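Local coordinates for effector protein HopAB2 (Pseudomonas syringae, PDB 2FD4) that acts in its C-terminal domain as a RING/U-box-like E3 ubiquitin ligase and suppresses programmed cell death and immunity in susceptible host plants, at residues Gln16-Ser21 / Asp70-Tyr75; Gly66-Thr71 / Ala114-Arg119. One frame throughout, in Å; residues are numbered along the deposited sequence.

Contact 1. Residues Gln16-Ser21 / Asp70-Tyr75; sequences QLRTIS and DTSQPY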
ATOM      1  N   GLN A  16     -10.210  -5.076  -0.658  1.00 46.47           N
ATOM      2  CA  GLN A  16     -10.684  -5.154  -2.022  1.00 47.53           C
ATOM      3  C   GLN A  16      -9.614  -5.087  -3.063  1.00 47.44           C
ATOM      4  O   GLN A  16      -9.887  -5.130  -4.254  1.00 49.48           O
ATOM      5  CB  GLN A  16     -11.640  -3.992  -2.247  1.00 48.60           C
ATOM      6  CG  GLN A  16     -12.758  -4.009  -1.271  1.00 49.38           C
ATOM      7  CD  GLN A  16     -13.502  -2.737  -1.140  1.00 52.48           C
ATOM      8  OE1 GLN A  16     -12.958  -1.686  -0.836  1.00 53.78           O
ATOM      9  NE2 GLN A  16     -14.834  -2.845  -1.300  1.00 50.30           N
ATOM     10  N   LEU A  17      -8.393  -4.897  -2.629  1.00 47.97           N
ATOM     11  CA  LEU A  17      -7.292  -4.684  -3.561  1.00 47.74           C
ATOM     12  C   LEU A  17      -7.000  -5.954  -4.282  1.00 46.96           C
ATOM     13  O   LEU A  17      -7.185  -7.046  -3.748  1.00 47.91           O
ATOM     14  CB  LEU A  17      -6.057  -4.217  -2.814  1.00 47.42           C
ATOM     15  CG  LEU A  17      -6.095  -2.820  -2.175  1.00 48.57           C
ATOM     16  CD1 LEU A  17      -4.756  -2.540  -1.513  1.00 48.19           C
ATOM     17  CD2 LEU A  17      -6.386  -1.765  -3.130  1.00 49.52           C
ATOM     18  N   ARG A  18      -6.470  -5.808  -5.497  1.00 48.81           N
ATOM     19  CA  ARG A  18      -5.776  -6.912  -6.178  1.00 48.53           C
ATOM     20  C   ARG A  18      -4.671  -7.374  -5.258  1.00 48.79           C
ATOM     21  O   ARG A  18      -4.134  -6.583  -4.457  1.00 49.39           O
ATOM     22  CB  ARG A  18      -5.155  -6.464  -7.494  1.00 47.29           C
ATOM     23  CG  ARG A  18      -6.201  -6.144  -8.577  1.00 46.19           C
ATOM     24  CD  ARG A  18      -5.569  -5.501  -9.754  1.00 48.25           C
ATOM     25  NE  ARG A  18      -5.261  -4.090  -9.482  1.00 46.33           N
ATOM     26  CZ  ARG A  18      -4.725  -3.254 -10.330  1.00 47.86           C
ATOM     27  NH1 ARG A  18      -4.407  -3.628 -11.566  1.00 47.66           N
ATOM     28  NH2 ARG A  18      -4.496  -1.996  -9.929  1.00 46.33           N
ATOM     29  N   THR A  19      -4.312  -8.649  -5.372  1.00 48.12           N
ATOM     30  CA  THR A  19      -3.327  -9.228  -4.470  1.00 48.19           C
ATOM     31  C   THR A  19      -2.100  -9.738  -5.200  1.00 48.12           C
ATOM     32  O   THR A  19      -2.118  -9.987  -6.400  1.00 47.57           O
ATOM     33  CB  THR A  19      -3.918 -10.328  -3.596  1.00 48.03           C
ATOM     34  OG1 THR A  19      -4.275 -11.496  -4.391  1.00 48.09           O
ATOM     35  CG2 THR A  19      -5.119  -9.787  -2.826  1.00 50.60           C
ATOM     36  N   ILE A  20      -1.020  -9.827  -4.441  1.00 47.62           N
ATOM     37  CA  ILE A  20       0.218 -10.354  -4.883  1.00 46.96           C
ATOM     38  C   ILE A  20       0.683 -11.207  -3.749  1.00 47.20           C
ATOM     39  O   ILE A  20       0.700 -10.788  -2.638  1.00 45.74           O
ATOM     40  CB  ILE A  20       1.244  -9.271  -5.188  1.00 46.51           C
ATOM     41  CG1 ILE A  20       0.757  -8.363  -6.324  1.00 45.92           C
ATOM     42  CG2 ILE A  20       2.573  -9.875  -5.600  1.00 48.43           C
ATOM     43  CD1 ILE A  20       1.626  -7.097  -6.443  1.00 47.55           C
ATOM     44  N   SER A  21       1.018 -12.449  -4.040  1.00 47.46           N
ATOM     45  CA  SER A  21       1.464 -13.359  -3.017  1.00 49.32           C
ATOM     46  C   SER A  21       2.824 -12.960  -2.521  1.00 49.59           C
ATOM     47  O   SER A  21       3.596 -12.410  -3.276  1.00 49.96           O
ATOM     48  CB  SER A  21       1.512 -14.762  -3.621  1.00 49.59           C
ATOM     49  OG  SER A  21       0.268 -14.917  -4.263  1.00 51.72           O
ATOM     50  N   ASP A  70      -6.113  -0.767 -14.775  1.00 49.22           N
ATOM     51  CA  ASP A  70      -7.494  -1.039 -14.433  1.00 51.59           C
ATOM     52  C   ASP A  70      -7.485  -2.070 -13.338  1.00 52.52           C
ATOM     53  O   ASP A  70      -6.569  -3.020 -13.275  1.00 51.83           O
ATOM     54  CB  ASP A  70      -8.348  -1.461 -15.658  1.00 51.85           C
ATOM     55  CG  ASP A  70      -8.298  -2.988 -15.937  1.00 54.32           C
ATOM     56  OD1 ASP A  70      -7.136  -3.540 -15.774  1.00 58.84           O
ATOM     57  OD2 ASP A  70      -9.403  -3.625 -16.352  1.00 53.12           O
ATOM     58  N   THR A  71      -8.520  -1.810 -12.437  1.00 55.03           N
ATOM     59  CA  THR A  71      -8.835  -2.711 -11.372  1.00 56.01           C
ATOM     60  C   THR A  71      -9.168  -4.104 -11.931  1.00 56.82           C
ATOM     61  O   THR A  71     -10.252  -4.391 -12.464  1.00 58.75           O
ATOM     62  CB  THR A  71      -9.945  -2.133 -10.498  1.00 57.30           C
ATOM     63  OG1 THR A  71     -10.705  -1.159 -11.252  1.00 58.76           O
ATOM     64  CG2 THR A  71      -9.333  -1.473  -9.316  1.00 56.88           C
ATOM     65  N   SER A  72      -8.086  -4.858 -11.926  1.00 57.12           N
ATOM     66  CA  SER A  72      -7.932  -6.272 -12.199  1.00 55.72           C
ATOM     67  C   SER A  72      -7.708  -6.686 -13.664  1.00 54.04           C
ATOM     68  O   SER A  72      -8.462  -7.392 -14.302  1.00 53.57           O
ATOM     69  CB  SER A  72      -8.849  -7.134 -11.385  1.00 57.20           C
ATOM     70  OG  SER A  72      -8.085  -8.215 -10.846  1.00 59.92           O
ATOM     71  N   GLN A  73      -6.613  -6.137 -14.159  1.00 51.95           N
ATOM     72  CA  GLN A  73      -5.513  -6.892 -14.725  1.00 50.21           C
ATOM     73  C   GLN A  73      -4.636  -7.196 -13.505  1.00 49.19           C
ATOM     74  O   GLN A  73      -4.360  -6.263 -12.672  1.00 47.66           O
ATOM     75  CB  GLN A  73      -4.660  -6.011 -15.653  1.00 50.43           C
ATOM     76  CG  GLN A  73      -5.349  -5.524 -16.886  1.00 51.07           C
ATOM     77  CD  GLN A  73      -5.373  -6.564 -17.996  1.00 51.10           C
ATOM     78  OE1 GLN A  73      -4.584  -7.527 -18.001  1.00 51.22           O
ATOM     79  NE2 GLN A  73      -6.278  -6.368 -18.952  1.00 53.32           N
ATOM     80  N   PRO A  74      -4.156  -8.444 -13.346  1.00 47.74           N
ATOM     81  CA  PRO A  74      -3.092  -8.603 -12.312  1.00 48.43           C
ATOM     82  C   PRO A  74      -1.755  -7.813 -12.517  1.00 48.37           C
ATOM     83  O   PRO A  74      -1.452  -7.356 -13.636  1.00 46.49           O
ATOM     84  CB  PRO A  74      -2.832 -10.117 -12.293  1.00 48.72           C
ATOM     85  CG  PRO A  74      -4.048 -10.729 -12.873  1.00 48.76           C
ATOM     86  CD  PRO A  74      -4.546  -9.751 -13.925  1.00 49.62           C
ATOM     87  N   TYR A  75      -0.990  -7.665 -11.432  1.00 47.25           N
ATOM     88  CA  TYR A  75       0.290  -6.897 -11.456  1.00 48.98           C
ATOM     89  C   TYR A  75       1.189  -7.304 -12.648  1.00 48.54           C
ATOM     90  O   TYR A  75       1.295  -8.482 -12.960  1.00 47.06           O
ATOM     91  CB  TYR A  75       1.082  -7.058 -10.136  1.00 48.32           C
ATOM     92  CG  TYR A  75       2.433  -6.348 -10.219  1.00 48.39           C
ATOM     93  CD1 TYR A  75       2.514  -4.975 -10.063  1.00 50.82           C
ATOM     94  CD2 TYR A  75       3.591  -7.049 -10.579  1.00 50.55           C
ATOM     95  CE1 TYR A  75       3.760  -4.296 -10.168  1.00 50.56           C
ATOM     96  CE2 TYR A  75       4.839  -6.381 -10.714  1.00 49.22           C
ATOM     97  CZ  TYR A  75       4.903  -5.022 -10.524  1.00 51.91           C
ATOM     98  OH  TYR A  75       6.119  -4.366 -10.653  1.00 50.76           O
TER

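Contact 2. Residues Gly66-Thr71 / Ala114-Arg119; sequences GNPTDT and AKYAFR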
ATOM      1  N   GLY A  66       3.947   2.654  -9.725  1.00 46.57           N
ATOM      2  CA  GLY A  66       4.138   4.016 -10.233  1.00 45.31           C
ATOM      3  C   GLY A  66       3.187   4.431 -11.323  1.00 45.48           C
ATOM      4  O   GLY A  66       3.032   5.606 -11.607  1.00 44.86           O
ATOM      5  N   ASN A  67       2.566   3.444 -11.984  1.00 45.13           N
ATOM      6  CA  ASN A  67       1.530   3.724 -12.963  1.00 45.98           C
ATOM      7  C   ASN A  67       0.312   2.909 -12.678  1.00 44.27           C
ATOM      8  O   ASN A  67       0.457   1.760 -12.208  1.00 42.38           O
ATOM      9  CB  ASN A  67       2.076   3.447 -14.351  1.00 45.51           C
ATOM     10  CG  ASN A  67       3.314   4.283 -14.595  1.00 51.93           C
ATOM     11  OD1 ASN A  67       3.212   5.489 -14.788  1.00 55.70           O
ATOM     12  ND2 ASN A  67       4.494   3.670 -14.458  1.00 56.43           N
ATOM     13  N   PRO A  68      -0.870   3.493 -12.931  1.00 45.77           N
ATOM     14  CA  PRO A  68      -2.119   2.797 -12.687  1.00 46.02           C
ATOM     15  C   PRO A  68      -2.512   1.792 -13.779  1.00 45.97           C
ATOM     16  O   PRO A  68      -2.207   1.984 -14.971  1.00 44.08           O
ATOM     17  CB  PRO A  68      -3.129   3.940 -12.641  1.00 46.55           C
ATOM     18  CG  PRO A  68      -2.627   4.920 -13.560  1.00 46.88           C
ATOM     19  CD  PRO A  68      -1.116   4.854 -13.461  1.00 45.26           C
ATOM     20  N   THR A  69      -3.199   0.725 -13.395  1.00 46.21           N
ATOM     21  CA  THR A  69      -3.875  -0.099 -14.377  1.00 47.55           C
ATOM     22  C   THR A  69      -5.207  -0.509 -13.837  1.00 48.09           C
ATOM     23  O   THR A  69      -5.399  -0.593 -12.610  1.00 46.20           O
ATOM     24  CB  THR A  69      -3.101  -1.373 -14.767  1.00 47.97           C
ATOM     25  OG1 THR A  69      -3.920  -2.185 -15.634  1.00 55.19           O
ATOM     26  CG2 THR A  69      -2.697  -2.180 -13.556  1.00 47.51           C
ATOM     27  N   ASP A  70      -6.113  -0.767 -14.775  1.00 49.22           N
ATOM     28  CA  ASP A  70      -7.494  -1.039 -14.433  1.00 51.59           C
ATOM     29  C   ASP A  70      -7.485  -2.070 -13.338  1.00 52.52           C
ATOM     30  O   ASP A  70      -6.569  -3.020 -13.275  1.00 51.83           O
ATOM     31  CB  ASP A  70      -8.348  -1.461 -15.658  1.00 51.85           C
ATOM     32  CG  ASP A  70      -8.298  -2.988 -15.937  1.00 54.32           C
ATOM     33  OD1 ASP A  70      -7.136  -3.540 -15.774  1.00 58.84           O
ATOM     34  OD2 ASP A  70      -9.403  -3.625 -16.352  1.00 53.12           O
ATOM     35  N   THR A  71      -8.520  -1.810 -12.437  1.00 55.03           N
ATOM     36  CA  THR A  71      -8.835  -2.711 -11.372  1.00 56.01           C
ATOM     37  C   THR A  71      -9.168  -4.104 -11.931  1.00 56.82           C
ATOM     38  O   THR A  71     -10.252  -4.391 -12.464  1.00 58.75           O
ATOM     39  CB  THR A  71      -9.945  -2.133 -10.498  1.00 57.30           C
ATOM     40  OG1 THR A  71     -10.705  -1.159 -11.252  1.00 58.76           O
ATOM     41  CG2 THR A  71      -9.333  -1.473  -9.316  1.00 56.88           C
ATOM     42  N   ALA A 114      -7.044   1.923  -5.875  1.00 46.42           N
ATOM     43  CA  ALA A 114      -7.096   0.486  -6.183  1.00 47.15           C
ATOM     44  C   ALA A 114      -6.425   0.179  -7.536  1.00 46.87           C
ATOM     45  O   ALA A 114      -6.049  -0.957  -7.779  1.00 47.86           O
ATOM     46  CB  ALA A 114      -8.483   0.001  -6.190  1.00 48.00           C
ATOM     47  N   LYS A 115      -6.239   1.214  -8.347  1.00 47.12           N
ATOM     48  CA  LYS A 115      -5.528   1.109  -9.639  1.00 46.90           C
ATOM     49  C   LYS A 115      -4.011   1.103  -9.427  1.00 46.30           C
ATOM     50  O   LYS A 115      -3.232   0.706 -10.357  1.00 47.43           O
ATOM     51  CB  LYS A 115      -5.913   2.279 -10.543  1.00 46.62           C
ATOM     52  CG  LYS A 115      -7.387   2.369 -10.875  1.00 47.62           C
ATOM     53  CD  LYS A 115      -7.689   3.540 -11.804  1.00 49.41           C
ATOM     54  CE  LYS A 115      -9.195   3.943 -11.709  1.00 51.10           C
ATOM     55  NZ  LYS A 115      -9.532   5.135 -12.574  1.00 54.39           N
ATOM     56  N   TYR A 116      -3.582   1.514  -8.232  1.00 46.62           N
ATOM     57  CA  TYR A 116      -2.184   1.569  -7.951  1.00 46.64           C
ATOM     58  C   TYR A 116      -1.734   0.602  -6.900  1.00 45.68           C
ATOM     59  O   TYR A 116      -0.566   0.278  -6.921  1.00 44.99           O
ATOM     60  CB  TYR A 116      -1.777   2.976  -7.460  1.00 46.96           C
ATOM     61  CG  TYR A 116      -1.765   4.082  -8.482  1.00 45.50           C
ATOM     62  CD1 TYR A 116      -0.573   4.492  -9.053  1.00 46.91           C
ATOM     63  CD2 TYR A 116      -2.899   4.821  -8.762  1.00 46.20           C
ATOM     64  CE1 TYR A 116      -0.519   5.500  -9.916  1.00 46.88           C
ATOM     65  CE2 TYR A 116      -2.852   5.891  -9.637  1.00 48.99           C
ATOM     66  CZ  TYR A 116      -1.633   6.210 -10.210  1.00 51.12           C
ATOM     67  OH  TYR A 116      -1.493   7.244 -11.081  1.00 51.50           O
ATOM     68  N   ALA A 117      -2.597   0.237  -5.938  1.00 46.34           N
ATOM     69  CA  ALA A 117      -2.164  -0.506  -4.730  1.00 44.47           C
ATOM     70  C   ALA A 117      -2.509  -1.998  -4.827  1.00 45.61           C
ATOM     71  O   ALA A 117      -3.584  -2.366  -5.318  1.00 43.74           O
ATOM     72  CB  ALA A 117      -2.754   0.088  -3.476  1.00 45.85           C
ATOM     73  N   PHE A 118      -1.568  -2.821  -4.363  1.00 44.93           N
ATOM     74  CA  PHE A 118      -1.699  -4.297  -4.359  1.00 45.31           C
ATOM     75  C   PHE A 118      -1.493  -4.757  -2.928  1.00 45.13           C
ATOM     76  O   PHE A 118      -0.546  -4.329  -2.266  1.00 44.92           O
ATOM     77  CB  PHE A 118      -0.637  -4.888  -5.265  1.00 44.98           C
ATOM     78  CG  PHE A 118      -0.862  -4.547  -6.685  1.00 46.00           C
ATOM     79  CD1 PHE A 118      -1.636  -5.374  -7.476  1.00 44.28           C
ATOM     80  CD2 PHE A 118      -0.364  -3.369  -7.225  1.00 44.18           C
ATOM     81  CE1 PHE A 118      -1.897  -5.059  -8.793  1.00 44.58           C
ATOM     82  CE2 PHE A 118      -0.628  -3.031  -8.548  1.00 42.63           C
ATOM     83  CZ  PHE A 118      -1.396  -3.889  -9.335  1.00 45.63           C
ATOM     84  N   ARG A 119      -2.442  -5.506  -2.382  1.00 44.06           N
ATOM     85  CA  ARG A 119      -2.284  -6.095  -1.060  1.00 44.46           C
ATOM     86  C   ARG A 119      -1.394  -7.342  -1.079  1.00 45.85           C
ATOM     87  O   ARG A 119      -1.597  -8.257  -1.893  1.00 44.24           O
ATOM     88  CB  ARG A 119      -3.683  -6.412  -0.490  1.00 44.85           C
ATOM     89  CG  ARG A 119      -3.636  -7.170   0.772  1.00 44.43           C
ATOM     90  CD  ARG A 119      -4.958  -7.138   1.466  1.00 47.57           C
ATOM     91  NE  ARG A 119      -5.873  -8.036   0.853  1.00 47.61           N
ATOM     92  CZ  ARG A 119      -6.022  -9.329   1.141  1.00 50.42           C
ATOM     93  NH1 ARG A 119      -5.312  -9.951   2.103  1.00 53.16           N
ATOM     94  NH2 ARG A 119      -6.903 -10.032   0.457  1.00 46.26           N
TER
HETATM   95  O   HOH W   1       1.949   7.834 -11.012  1.00 43.76           O

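Contact 1. Residues Gln16-Ser21 / Asp70-Tyr75
R18 reaches from the segment 16-21 into the loop 70-75, and its guanidinium meets backbone oxygens there. NH1 donates to Q73 O over 2.9 Å; the bond is nearly straight (162° at the hydrogen), and the acceptor lies close to the guanidinium plane, just as the donor lies in the plane of the carbonyl. D70 O sits as close to R18 NH1, 2.8 Å, but it stands over one face of the group and the angle is too poor for a hydrogen bond. T71 CA lies over the same guanidinium, 4.2 Å above its plane. CD is anti to CA, and the chain then bends at chi3 (-77°), turning NE away from that line. The hydrocarbon part is used as well: R18 CG touches S72 OG at 3.6 Å, and R18 CD approaches S72 N at 3.4 Å. NH2 bonds to A114 O, so the group ties a second piece of the chain to the loop.

Two residues on, I20 adds a smaller apolar patch. Its CD1 packs on Y75 CB at 3.7 Å, the two side chains crossing at a slant, while the phenol runs on to bond D82 N through OH. L83 touches both side chains.

This is surface packing of a loop on an edge strand of the E3 ubiquitin ligase domain, away from the inferred E2-binding residues. With Q73 O and A114 O bonded to the guanidinium and D70 O close by, the surroundings would be expected to favour the positive charge.

Contact 2. Residues Gly66-Thr71 / Ala114-Arg119
One face of the Y116 ring carries P68 CB, and G66 O lies at the edge of the ring, in its plane. P68 CB stands 3.5 Å above that plane, offset toward the rim, which makes a CH-pi contact with a distance of 3.8 Å from CB to the ring centroid. The two side chains lie side by side and point the same way; P68 CD comes to 3.4 Å from Y116 OH, with CG of the same proline close behind. Chi1 of Y116 (-72°) puts CG beside the backbone N, and from there the ring comes to lie against P68. L108 and L64 also pack on this side chain. A water near G66 O and Y116 OH makes at most a doubtful bridge.

Next to the rings the backbones join. T69 N donates to K115 O over 3.0 Å in a fairly straight bond, 160° at the hydrogen, the donor tilted 21° from the carbonyl plane. K115 O also receives a CA-H...O contact from P68 CA, and K115 CA returns one to T69 O. The side chain of K115 leaves from this spot with its CB against P68 CB at 3.9 Å, then runs extended and leads away from the loop. Further along, T71 CG2 meets A114 CB at 3.6 Å, methyl to methyl.

Within the RING/U-box-like E3 domain, the loop following strand 61-65 is thus laid against the short helical turn 113-116 where it passes into strand 117-121. T69 O and K115 O, both acceptors, are only 3.4 Å apart; the T69 N bond and the two C-H contacts probably offset their repulsion.

Overall arrangement
Contacts 1 and 2 are successive holds on the loop between strands 61-65 and 83-87; they share D70 and T71, and their centres lie about 7 Å apart. R18 joins them directly: its NH2 reaches A114 O at 2.8 Å, a probable hydrogen bond. The sheet supplies a second connection, since strand 18-21 runs parallel to its neighbour 117-121; R18 O lies 2.9 Å from R119 N, and I20 CD1 packs on F118 CB. Contact 1 is away from the inferred E2-binding residues. Contact 2 is nearer, the Y116 side chain being about 8 Å from that of P102 and about 12 Å from that of F94.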